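Local coordinates for predicted metal-dependent hydrolase of the TIM-barrel fold (Lactobacillus casei, PDB 2QPX), which is of unproven function but binds two zinc ions in a TIM barrel of the amidohydrolase type and is probably a metal-dependent hydrolase, at residues C19-I23 and T321-Y326; R312-A316 and A329-F333. All blocks are in the same frame, centred on the assembly; numbering follows the deposited sequence.

Contact 1 of 2, residues C19-I23 and T321-Y326. With ZN (zinc ion), chain B.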
ATOM      1  N   CYS A  19      12.266 -14.907  17.387  1.00 13.36           N
ATOM      2  CA  CYS A  19      12.118 -16.193  16.715  1.00 12.71           C
ATOM      3  C   CYS A  19      11.491 -17.184  17.692  1.00 13.83           C
ATOM      4  O   CYS A  19      11.034 -16.806  18.764  1.00 14.60           O
ATOM      5  CB  CYS A  19      13.469 -16.645  16.127  1.00 13.68           C
ATOM      6  SG  CYS A  19      14.779 -16.770  17.375  1.00 15.79           S
ATOM      7  N   HIS A  20      11.478 -18.455  17.323  1.00 14.25           N
ATOM      8  CA  HIS A  20      10.628 -19.441  17.961  1.00 14.43           C
ATOM      9  C   HIS A  20      11.321 -20.823  18.073  1.00 14.30           C
ATOM     10  O   HIS A  20      12.338 -21.122  17.412  1.00 14.15           O
ATOM     11  CB  HIS A  20       9.329 -19.561  17.177  1.00 14.00           C
ATOM     12  CG  HIS A  20       8.476 -18.323  17.250  1.00 14.92           C
ATOM     13  ND1 HIS A  20       7.855 -17.926  18.410  1.00 17.25           N
ATOM     14  CD2 HIS A  20       8.152 -17.394  16.311  1.00 17.66           C
ATOM     15  CE1 HIS A  20       7.211 -16.778  18.191  1.00 17.08           C
ATOM     16  NE2 HIS A  20       7.369 -16.435  16.921  1.00 16.27           N
ATOM     17  N   PHE A  21      10.782 -21.655  18.955  1.00 13.93           N
ATOM     18  CA  PHE A  21      11.339 -22.969  19.194  1.00 14.11           C
ATOM     19  C   PHE A  21      11.441 -23.808  17.926  1.00 15.14           C
ATOM     20  O   PHE A  21      10.562 -23.791  17.040  1.00 14.64           O
ATOM     21  CB  PHE A  21      10.457 -23.778  20.121  1.00 16.36           C
ATOM     22  CG  PHE A  21      10.345 -23.255  21.517  1.00 16.49           C
ATOM     23  CD1 PHE A  21      11.419 -23.154  22.350  1.00 19.03           C
ATOM     24  CD2 PHE A  21       9.100 -22.886  22.013  1.00 17.70           C
ATOM     25  CE1 PHE A  21      11.275 -22.726  23.675  1.00 19.82           C
ATOM     26  CE2 PHE A  21       8.966 -22.446  23.312  1.00 19.58           C
ATOM     27  CZ  PHE A  21      10.055 -22.377  24.137  1.00 20.12           C
ATOM     28  N   LEU A  22      12.512 -24.604  17.895  1.00 15.14           N
ATOM     29  CA  LEU A  22      12.635 -25.709  16.957  1.00 14.04           C
ATOM     30  C   LEU A  22      11.901 -26.950  17.447  1.00 16.04           C
ATOM     31  O   LEU A  22      11.580 -27.051  18.634  1.00 17.86           O
ATOM     32  CB  LEU A  22      14.137 -26.038  16.712  1.00 16.25           C
ATOM     33  CG  LEU A  22      14.986 -24.913  16.110  1.00 17.58           C
ATOM     34  CD1 LEU A  22      16.493 -25.237  16.317  1.00 23.06           C
ATOM     35  CD2 LEU A  22      14.687 -24.777  14.628  1.00 18.70           C
ATOM     36  N   ILE A  23      11.683 -27.895  16.533  1.00 16.54           N
ATOM     37  CA  ILE A  23      11.116 -29.188  16.874  1.00 16.48           C
ATOM     38  C   ILE A  23      12.160 -30.295  16.811  1.00 16.69           C
ATOM     39  O   ILE A  23      13.251 -30.135  16.292  1.00 17.07           O
ATOM     40  CB  ILE A  23       9.898 -29.539  15.977  1.00 16.65           C
ATOM     41  CG1 ILE A  23      10.317 -29.935  14.553  1.00 17.07           C
ATOM     42  CG2 ILE A  23       8.820 -28.406  16.036  1.00 18.91           C
ATOM     43  CD1 ILE A  23       9.191 -30.548  13.717  1.00 17.65           C
ATOM     44  N   THR A 321      10.586 -24.142  14.259  1.00 14.73           N
ATOM     45  CA  THR A 321      10.443 -25.538  13.843  1.00 13.53           C
ATOM     46  C   THR A 321      11.714 -26.166  13.261  1.00 14.39           C
ATOM     47  O   THR A 321      12.229 -27.127  13.816  1.00 15.63           O
ATOM     48  CB  THR A 321       9.201 -25.695  12.893  1.00 13.51           C
ATOM     49  OG1 THR A 321       8.025 -25.266  13.574  1.00 15.41           O
ATOM     50  CG2 THR A 321       9.019 -27.166  12.417  1.00 14.88           C
ATOM     51  N   TYR A 322      12.215 -25.623  12.161  1.00 14.54           N
ATOM     52  CA  TYR A 322      13.357 -26.148  11.467  1.00 13.95           C
ATOM     53  C   TYR A 322      14.336 -25.091  11.043  1.00 15.50           C
ATOM     54  O   TYR A 322      13.957 -23.966  10.740  1.00 16.65           O
ATOM     55  CB  TYR A 322      12.874 -26.915  10.235  1.00 14.92           C
ATOM     56  CG  TYR A 322      12.253 -28.292  10.432  1.00 15.71           C
ATOM     57  CD1 TYR A 322      12.772 -29.210  11.339  1.00 15.93           C
ATOM     58  CD2 TYR A 322      11.182 -28.700   9.658  1.00 15.09           C
ATOM     59  CE1 TYR A 322      12.253 -30.501  11.427  1.00 16.32           C
ATOM     60  CE2 TYR A 322      10.671 -29.977   9.726  1.00 16.29           C
ATOM     61  CZ  TYR A 322      11.201 -30.880  10.626  1.00 15.03           C
ATOM     62  OH  TYR A 322      10.659 -32.131  10.649  1.00 17.75           O
ATOM     63  N   PRO A 323      15.625 -25.455  10.948  1.00 14.68           N
ATOM     64  CA  PRO A 323      16.645 -24.459  10.615  1.00 14.71           C
ATOM     65  C   PRO A 323      16.526 -23.860   9.233  1.00 15.10           C
ATOM     66  O   PRO A 323      17.003 -22.747   9.018  1.00 15.06           O
ATOM     67  CB  PRO A 323      17.962 -25.204  10.817  1.00 15.39           C
ATOM     68  CG  PRO A 323      17.595 -26.671  10.604  1.00 15.95           C
ATOM     69  CD  PRO A 323      16.222 -26.781  11.242  1.00 15.65           C
ATOM     70  N   GLU A 324      15.879 -24.563   8.309  1.00 15.43           N
ATOM     71  CA  GLU A 324      15.644 -23.973   6.974  1.00 16.63           C
ATOM     72  C   GLU A 324      14.895 -22.649   7.033  1.00 17.15           C
ATOM     73  O   GLU A 324      15.130 -21.775   6.194  1.00 16.74           O
ATOM     74  CB  GLU A 324      14.855 -24.914   6.065  1.00 17.73           C
ATOM     75  CG  GLU A 324      15.580 -26.172   5.663  1.00 17.27           C
ATOM     76  CD  GLU A 324      15.451 -27.351   6.638  1.00 18.73           C
ATOM     77  OE1 GLU A 324      15.103 -27.180   7.814  1.00 18.51           O
ATOM     78  OE2 GLU A 324      15.813 -28.478   6.221  1.00 19.99           O
HETATM   79  N   MSE A 325      13.954 -22.519   7.966  1.00 14.71           N
HETATM   80  CA  MSE A 325      13.177 -21.301   8.015  1.00 16.04           C
HETATM   81  C   MSE A 325      14.059 -20.167   8.522  1.00 15.64           C
HETATM   82  O   MSE A 325      13.926 -19.030   8.072  1.00 15.90           O
HETATM   83  CB  MSE A 325      11.932 -21.472   8.875  1.00 15.28           C
HETATM   84  CG  MSE A 325      10.988 -20.259   8.906  1.00 15.78           C
HETATM   85 SE   MSE A 325       9.308 -20.665   9.735  0.80 16.44          SE
HETATM   86  CE  MSE A 325       8.484 -18.880   9.586  1.00 17.64           C
ATOM     87  N   TYR A 326      14.938 -20.464   9.498  1.00 14.09           N
ATOM     88  CA  TYR A 326      15.911 -19.485   9.918  1.00 13.64           C
ATOM     89  C   TYR A 326      16.862 -19.095   8.767  1.00 14.55           C
ATOM     90  O   TYR A 326      17.134 -17.888   8.515  1.00 15.37           O
ATOM     91  CB  TYR A 326      16.757 -20.051  11.066  1.00 13.54           C
ATOM     92  CG  TYR A 326      16.077 -20.018  12.442  1.00 14.36           C
ATOM     93  CD1 TYR A 326      15.270 -21.047  12.889  1.00 14.05           C
ATOM     94  CD2 TYR A 326      16.244 -18.909  13.280  1.00 13.99           C
ATOM     95  CE1 TYR A 326      14.671 -20.984  14.134  1.00 15.59           C
ATOM     96  CE2 TYR A 326      15.663 -18.845  14.535  1.00 13.86           C
ATOM     97  CZ  TYR A 326      14.897 -19.888  14.957  1.00 13.98           C
ATOM     98  OH  TYR A 326      14.350 -19.788  16.209  1.00 14.70           O
TER
HETATM   99 ZN    ZN B 376       6.723 -14.611  16.151  0.70 14.91          ZN
HETATM  100  O   HOH W   1       5.143 -14.597  14.813  1.00 29.42           O

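Contact 2 of 2, residues R312-A316 and A329-F333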
ATOM      1  N   ARG A 312      16.888   2.029  13.192  1.00 15.19           N
ATOM      2  CA  ARG A 312      15.635   1.568  13.805  1.00 15.28           C
ATOM      3  C   ARG A 312      15.092   0.262  13.249  1.00 15.42           C
ATOM      4  O   ARG A 312      14.156  -0.302  13.828  1.00 14.88           O
ATOM      5  CB  ARG A 312      14.567   2.637  13.684  1.00 14.92           C
ATOM      6  CG  ARG A 312      14.862   3.930  14.511  1.00 15.85           C
ATOM      7  CD  ARG A 312      14.887   3.710  16.019  1.00 15.71           C
ATOM      8  NE  ARG A 312      14.871   5.014  16.670  1.00 16.28           N
ATOM      9  CZ  ARG A 312      13.783   5.768  16.797  1.00 16.68           C
ATOM     10  NH1 ARG A 312      12.579   5.273  16.503  1.00 16.15           N
ATOM     11  NH2 ARG A 312      13.898   6.996  17.251  1.00 17.27           N
ATOM     12  N   ILE A 313      15.649  -0.195  12.120  1.00 16.58           N
ATOM     13  CA  ILE A 313      15.217  -1.446  11.480  1.00 15.88           C
ATOM     14  C   ILE A 313      16.157  -2.576  11.941  1.00 16.43           C
ATOM     15  O   ILE A 313      17.362  -2.388  12.055  1.00 17.38           O
ATOM     16  CB  ILE A 313      14.993  -1.319   9.925  1.00 15.98           C
ATOM     17  CG1 ILE A 313      14.190  -2.528   9.389  1.00 16.08           C
ATOM     18  CG2 ILE A 313      16.311  -1.110   9.202  1.00 18.02           C
ATOM     19  CD1 ILE A 313      13.721  -2.427   7.901  1.00 17.04           C
ATOM     20  N   LEU A 314      15.578  -3.737  12.244  1.00 14.71           N
ATOM     21  CA  LEU A 314      16.308  -4.875  12.842  1.00 15.08           C
ATOM     22  C   LEU A 314      16.157  -6.112  11.961  1.00 14.59           C
ATOM     23  O   LEU A 314      15.155  -6.287  11.284  1.00 16.08           O
ATOM     24  CB  LEU A 314      15.717  -5.247  14.218  1.00 15.20           C
ATOM     25  CG  LEU A 314      15.532  -4.118  15.237  1.00 15.55           C
ATOM     26  CD1 LEU A 314      14.866  -4.637  16.536  1.00 16.66           C
ATOM     27  CD2 LEU A 314      16.862  -3.416  15.537  1.00 15.67           C
ATOM     28  N   PHE A 315      17.155  -6.991  12.001  1.00 16.20           N
ATOM     29  CA  PHE A 315      16.982  -8.358  11.511  1.00 14.91           C
ATOM     30  C   PHE A 315      16.223  -9.222  12.538  1.00 14.90           C
ATOM     31  O   PHE A 315      16.561  -9.260  13.719  1.00 15.25           O
ATOM     32  CB  PHE A 315      18.311  -9.072  11.258  1.00 15.00           C
ATOM     33  CG  PHE A 315      18.147 -10.526  10.960  1.00 14.88           C
ATOM     34  CD1 PHE A 315      17.615 -10.936   9.748  1.00 16.12           C
ATOM     35  CD2 PHE A 315      18.436 -11.482  11.919  1.00 15.58           C
ATOM     36  CE1 PHE A 315      17.401 -12.263   9.496  1.00 17.07           C
ATOM     37  CE2 PHE A 315      18.197 -12.838  11.674  1.00 15.35           C
ATOM     38  CZ  PHE A 315      17.719 -13.207  10.470  1.00 16.90           C
ATOM     39  N   ALA A 316      15.220  -9.952  12.038  1.00 13.98           N
ATOM     40  CA  ALA A 316      14.673 -11.112  12.710  1.00 13.52           C
ATOM     41  C   ALA A 316      14.190 -12.079  11.656  1.00 14.31           C
ATOM     42  O   ALA A 316      13.896 -11.687  10.538  1.00 14.52           O
ATOM     43  CB  ALA A 316      13.493 -10.777  13.668  1.00 14.23           C
ATOM     44  N   ALA A 329      15.313 -16.869   5.926  1.00 15.38           N
ATOM     45  CA  ALA A 329      15.170 -15.497   6.379  1.00 15.59           C
ATOM     46  C   ALA A 329      16.485 -14.784   6.263  1.00 14.29           C
ATOM     47  O   ALA A 329      16.562 -13.657   5.762  1.00 14.95           O
ATOM     48  CB  ALA A 329      14.645 -15.442   7.868  1.00 16.01           C
ATOM     49  N   ALA A 330      17.528 -15.422   6.781  1.00 14.71           N
ATOM     50  CA  ALA A 330      18.879 -14.834   6.716  1.00 14.73           C
ATOM     51  C   ALA A 330      19.355 -14.582   5.277  1.00 14.54           C
ATOM     52  O   ALA A 330      19.892 -13.503   4.948  1.00 16.24           O
ATOM     53  CB  ALA A 330      19.873 -15.728   7.496  1.00 15.42           C
ATOM     54  N   ARG A 331      19.150 -15.559   4.426  1.00 15.20           N
ATOM     55  CA  ARG A 331      19.599 -15.434   3.043  0.50 17.55           C
ATOM     56  C   ARG A 331      18.866 -14.308   2.330  1.00 16.60           C
ATOM     57  O   ARG A 331      19.509 -13.475   1.666  1.00 17.23           O
ATOM     58  CB  ARG A 331      19.431 -16.731   2.262  0.50 18.65           C
ATOM     59  CG  ARG A 331      19.975 -16.560   0.844  0.50 19.83           C
ATOM     60  CD  ARG A 331      20.202 -17.883   0.172  0.50 22.16           C
ATOM     61  NE  ARG A 331      21.382 -18.547   0.708  0.50 22.88           N
ATOM     62  CZ  ARG A 331      21.680 -19.828   0.502  0.50 19.04           C
ATOM     63  NH1 ARG A 331      20.887 -20.595  -0.229  0.50 21.91           N
ATOM     64  NH2 ARG A 331      22.778 -20.332   1.031  0.50 21.67           N
ATOM     65  N   GLN A 332      17.546 -14.256   2.485  1.00 15.30           N
ATOM     66  CA  GLN A 332      16.784 -13.239   1.754  1.00 16.18           C
ATOM     67  C   GLN A 332      17.054 -11.846   2.310  1.00 14.93           C
ATOM     68  O   GLN A 332      17.109 -10.862   1.563  1.00 15.77           O
ATOM     69  CB  GLN A 332      15.280 -13.525   1.770  1.00 16.50           C
ATOM     70  CG  GLN A 332      14.909 -14.858   1.130  1.00 17.16           C
ATOM     71  CD  GLN A 332      15.476 -15.072  -0.253  1.00 21.09           C
ATOM     72  OE1 GLN A 332      16.527 -15.685  -0.388  1.00 22.70           O
ATOM     73  NE2 GLN A 332      14.834 -14.485  -1.285  1.00 20.53           N
ATOM     74  N   PHE A 333      17.189 -11.727   3.620  1.00 15.36           N
ATOM     75  CA  PHE A 333      17.488 -10.445   4.235  1.00 15.53           C
ATOM     76  C   PHE A 333      18.897  -9.949   3.855  1.00 16.50           C
ATOM     77  O   PHE A 333      19.078  -8.790   3.494  1.00 16.63           O
ATOM     78  CB  PHE A 333      17.312 -10.535   5.745  1.00 16.68           C
ATOM     79  CG  PHE A 333      17.264  -9.195   6.443  1.00 16.97           C
ATOM     80  CD1 PHE A 333      16.078  -8.457   6.489  1.00 17.93           C
ATOM     81  CD2 PHE A 333      18.371  -8.673   7.044  1.00 19.57           C
ATOM     82  CE1 PHE A 333      16.015  -7.254   7.131  1.00 17.80           C
ATOM     83  CE2 PHE A 333      18.320  -7.443   7.706  1.00 17.97           C
ATOM     84  CZ  PHE A 333      17.152  -6.748   7.764  1.00 19.00           C
TER

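Contact 1 of 2, residues C19-I23 and T321-Y326
The loop after strand 14-19 and the loop leading into helix 323-342, with its first turn, are joined here at the metal-binding end of the amidohydrolase TIM barrel by a single beta bridge and a buried tyrosine. Residues 19-23 carry the chain out of strand 14-19 and include the second histidine of the HxH pair, His-18 and His-20; residues 321-326 follow zinc ligand Asp-318. The bridge pairs Leu-22 with Thr-321, their CA atoms 3.8 Å apart: Thr-321 N donates to Phe-21 O (2.8 Å) and Ile-23 N to Thr-321 O (2.9 Å), so Thr-321 uses both its backbone polar groups on the one loop. Apolar contacts flank the bridge: Ile-23 CD1 lies 3.6 Å from Thr-321 CG2 and 3.7 Å from Tyr-322 CZ, while Leu-22 CD2 packs 3.8 Å from Tyr-326 CE1. His-20 turns its ring to the metal, NE2 2.1 Å from ZN, and leaves its carbonyl to the helix: Tyr-326 OH donates to His-20 O at 2.7 Å, with Cys-19 SG 3.3 Å from that same Tyr-326 OH.

Contact 2 of 2, residues R312-A316 and A329-F333
Phe-315 and Phe-333 do most of the work between these two segments, and both adopt the t rotamer at chi1. From Phe-333, CA-to-CB points toward residues 312-316, and with chi1 at -166° and chi2 at 82° the ring presents a face to Phe-315. The CA-to-CB bond of Phe-315 leaves sideways; chi1 of 171° carries its ring along the helix, where its edge meets that face. The pair is an offset edge-to-face stack, centroids 5.4 Å apart and planes at 60°, with Phe-315 CD1 3.6 Å from Phe-333 CD2. The setting is the last beta-alpha unit of the TIM barrel: the short, weakly bonded strand 313-314, next to and parallel with 282-285, runs on through the zinc-ligand loop into helix 323-342, which folds back against it. The Phe-315 ring also lies beside two alanines about one turn earlier on the helix than Phe-333. Its CE1 lies 4.1 Å from Ala-330 CA, its CZ 4.5 Å from Ala-330 CB, and Ala-329 O sits at the ring edge, 4.1 Å from CE1. The CA-to-CB bond of Leu-314 points away from the helix, and its side chain packs on His-17 of strand 14-19 and on helix 349-367, though Leu-314 O still comes within 4.1 Å of Phe-333 CZ. Ile-359 of helix 349-367 also touches the Phe-333 side chain.

Helix 323-342 is common to both contacts: its first turn meets the loop after strand 14-19 in contact 1, and a later part lies against strand 313-314 and Phe-315 in contact 2. The centres are about 15 Å apart, and the segments alternate along the chain. Between residues 312-316 and 321-326 runs the short connection bearing zinc ligand Asp-318, so the two contacts flank Asp-318 in sequence. Contact 1 is the nearer to the metal site, supplying His-20 itself, whose side chain has its nearest atoms about 3 Å from those of Asp-318. In contact 2 the side chain of Ala-329 stays, nearest atoms again, about 11 Å from a bound zinc and about 7 Å from the Asp-318 side chain.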